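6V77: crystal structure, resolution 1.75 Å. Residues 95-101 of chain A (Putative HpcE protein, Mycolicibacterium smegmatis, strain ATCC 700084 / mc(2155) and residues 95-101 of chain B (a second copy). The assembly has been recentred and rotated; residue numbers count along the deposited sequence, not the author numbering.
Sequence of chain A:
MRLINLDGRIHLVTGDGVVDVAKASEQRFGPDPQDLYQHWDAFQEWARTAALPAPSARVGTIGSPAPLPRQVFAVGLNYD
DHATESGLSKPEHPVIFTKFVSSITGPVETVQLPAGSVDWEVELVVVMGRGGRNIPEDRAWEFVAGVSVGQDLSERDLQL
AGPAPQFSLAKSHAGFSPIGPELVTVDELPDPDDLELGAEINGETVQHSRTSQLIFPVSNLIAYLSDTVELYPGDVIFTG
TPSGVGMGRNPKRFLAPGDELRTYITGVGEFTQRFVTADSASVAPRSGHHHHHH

Chain A, residues 95-101: VIFTKFV
Chain B, residues 95-101: VIFTKFV

The two copies of segment 95-101 meet in a nearly symmetric contact in which like residues pair: the CA atoms of Thr A98 and Thr B98 lie 7.1 Å apart, those of Phe A97 and Phe B97 7.4 Å, and the directions from CA 96 to CA 100 differ by 99°. Each chain is extended as a strand through residue 97 (phi/psi near -120/130 at 96 and -140/-166 at 97), continues as an extended loop through 98 (about -130/167) and 99 (about -125/115), and turns at 100 (about -65/145) into 3-10 geometry at 101.

Phe A100 and Phe B100 cover the most surface, 49 Å² each of the 228 Å² buried in total. Their CA-to-CB bonds point sideways, but chi1 near -68° (m) and chi2 of -72° carry the ring ends closer to the partner. Phe A100 CZ lies 4.1 Å from Phe B97 O, which sits at the ring edge near its plane, where the aromatic hydrogens present a weakly positive rim to a carbonyl oxygen. The same CZ of Phe A100 packs 4.2 Å from Ile B96 CG2, while Phe A100 CE1 is 4.1 Å from Thr B98 OG1. Phe B100 repeats the arrangement, its CZ 4.1 Å from Phe A97 O and 4.3 Å from Ile A96 CG2. Both isoleucines are m,m, and the CG2 methyl on the beta-branched CB supplies an apolar surface for the ring.

Between these clusters, Thr A98 and Thr B98 point toward each other with chi1 near -164° (t), bringing Thr A98 CG2 within 3.8 Å of Thr B98 CG2. Threonine combines this methyl contact with a hydroxyl that is hydrogen-bonded elsewhere in the structure. No hydrogen bond crosses between the stretches, so their contact rests on packing. The CA-to-CB bonds of Phe A97 and Phe B97 point away from the partner stretch (chi1 46°, p), and these residues contribute their carbonyl oxygens instead.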

# COMPACT_ATOMS: atom_id res chain seq x y z
N VAL A 95 0.78 4.68 -15.56
CA VAL A 95 1.96 4.65 -14.70
C VAL A 95 1.48 4.67 -13.25
O VAL A 95 0.83 5.62 -12.83
CB VAL A 95 2.88 5.85 -14.99
CG1 VAL A 95 4.06 5.88 -14.04
CG2 VAL A 95 3.35 5.79 -16.45
N ILE A 96 1.79 3.61 -12.48
CA ILE A 96 1.13 3.38 -11.20
C ILE A 96 2.15 3.34 -10.06
O ILE A 96 3.13 2.58 -10.12
CB ILE A 96 0.31 2.08 -11.22
CG1 ILE A 96 -0.77 2.15 -12.31
CG2 ILE A 96 -0.27 1.78 -9.84
CD1 ILE A 96 -1.71 3.32 -12.16
N PHE A 97 1.87 4.10 -9.00
CA PHE A 97 2.63 4.01 -7.76
C PHE A 97 1.63 4.08 -6.60
O PHE A 97 0.43 3.89 -6.80
CB PHE A 97 3.70 5.11 -7.71
CG PHE A 97 3.18 6.47 -8.11
CD1 PHE A 97 3.19 6.85 -9.44
CD2 PHE A 97 2.68 7.34 -7.16
CE1 PHE A 97 2.70 8.09 -9.83
CE2 PHE A 97 2.19 8.59 -7.55
CZ PHE A 97 2.20 8.96 -8.88
N THR A 98 2.10 4.31 -5.37
CA THR A 98 1.19 4.40 -4.24
C THR A 98 1.45 5.68 -3.44
O THR A 98 2.43 6.39 -3.65
CB THR A 98 1.28 3.16 -3.31
OG1 THR A 98 0.11 3.09 -2.45
CG2 THR A 98 2.55 3.21 -2.43
N LYS A 99 0.52 5.99 -2.55
CA LYS A 99 0.71 7.01 -1.53
C LYS A 99 0.40 6.29 -0.22
O LYS A 99 -0.72 5.81 -0.03
CB LYS A 99 -0.19 8.23 -1.78
CG LYS A 99 0.27 9.02 -3.03
CD LYS A 99 -0.80 9.92 -3.66
CE LYS A 99 -1.26 11.05 -2.68
NZ LYS A 99 -0.10 11.93 -2.29
N PHE A 100 1.40 6.15 0.64
CA PHE A 100 1.25 5.27 1.79
C PHE A 100 0.16 5.79 2.73
O PHE A 100 -0.05 7.00 2.87
CB PHE A 100 2.58 5.11 2.51
CG PHE A 100 3.57 4.35 1.69
CD1 PHE A 100 3.42 2.98 1.52
CD2 PHE A 100 4.64 4.99 1.09
CE1 PHE A 100 4.34 2.24 0.75
CE2 PHE A 100 5.57 4.26 0.32
CZ PHE A 100 5.42 2.89 0.16
N VAL A 101 -0.57 4.86 3.35
CA VAL A 101 -1.83 5.24 3.98
C VAL A 101 -1.60 6.17 5.17
O VAL A 101 -2.47 6.98 5.49
CB VAL A 101 -2.66 3.98 4.36
CG1 VAL A 101 -2.02 3.19 5.50
CG2 VAL A 101 -4.12 4.35 4.62
N VAL B 95 15.78 2.75 -2.41
CA VAL B 95 14.79 2.83 -3.47
C VAL B 95 13.53 2.15 -2.96
O VAL B 95 13.55 0.96 -2.64
CB VAL B 95 15.31 2.15 -4.75
CG1 VAL B 95 14.25 2.19 -5.84
CG2 VAL B 95 16.61 2.80 -5.23
N ILE B 96 12.42 2.90 -2.85
CA ILE B 96 11.24 2.40 -2.14
C ILE B 96 10.05 2.33 -3.09
O ILE B 96 9.70 3.32 -3.75
CB ILE B 96 10.91 3.27 -0.92
CG1 ILE B 96 12.11 3.32 0.06
CG2 ILE B 96 9.64 2.76 -0.25
CD1 ILE B 96 12.53 1.97 0.65
N PHE B 97 9.39 1.17 -3.11
CA PHE B 97 8.13 1.00 -3.82
C PHE B 97 7.25 0.11 -2.96
O PHE B 97 7.51 -0.10 -1.77
CB PHE B 97 8.33 0.46 -5.24
CG PHE B 97 9.28 -0.69 -5.32
CD1 PHE B 97 8.81 -1.98 -5.22
CD2 PHE B 97 10.63 -0.48 -5.50
CE1 PHE B 97 9.70 -3.06 -5.29
CE2 PHE B 97 11.52 -1.55 -5.55
CZ PHE B 97 11.06 -2.83 -5.45
N THR B 98 6.16 -0.41 -3.52
CA THR B 98 5.29 -1.23 -2.70
C THR B 98 4.97 -2.52 -3.45
O THR B 98 5.26 -2.66 -4.64
CB THR B 98 4.00 -0.49 -2.29
OG1 THR B 98 3.36 -1.20 -1.22
CG2 THR B 98 3.04 -0.36 -3.49
N LYS B 99 4.44 -3.48 -2.71
CA LYS B 99 3.85 -4.68 -3.29
C LYS B 99 2.44 -4.73 -2.73
O LYS B 99 2.26 -4.84 -1.51
CB LYS B 99 4.68 -5.92 -2.93
CG LYS B 99 6.02 -5.97 -3.71
CD LYS B 99 7.08 -6.90 -3.07
CE LYS B 99 6.74 -8.37 -3.24
NZ LYS B 99 6.57 -8.79 -4.66
N PHE B 100 1.44 -4.57 -3.60
CA PHE B 100 0.08 -4.34 -3.11
C PHE B 100 -0.42 -5.55 -2.33
O PHE B 100 -0.06 -6.70 -2.64
CB PHE B 100 -0.84 -4.00 -4.28
CG PHE B 100 -0.54 -2.64 -4.89
CD1 PHE B 100 -0.87 -1.47 -4.19
CD2 PHE B 100 0.11 -2.53 -6.11
CE1 PHE B 100 -0.58 -0.23 -4.72
CE2 PHE B 100 0.40 -1.28 -6.65
CZ PHE B 100 0.05 -0.13 -5.95
N VAL B 101 -1.21 -5.29 -1.28
CA VAL B 101 -1.53 -6.34 -0.32
C VAL B 101 -2.31 -7.50 -0.94
O VAL B 101 -2.20 -8.64 -0.45
CB VAL B 101 -2.29 -5.73 0.90
CG1 VAL B 101 -3.75 -5.42 0.59
CG2 VAL B 101 -2.16 -6.63 2.11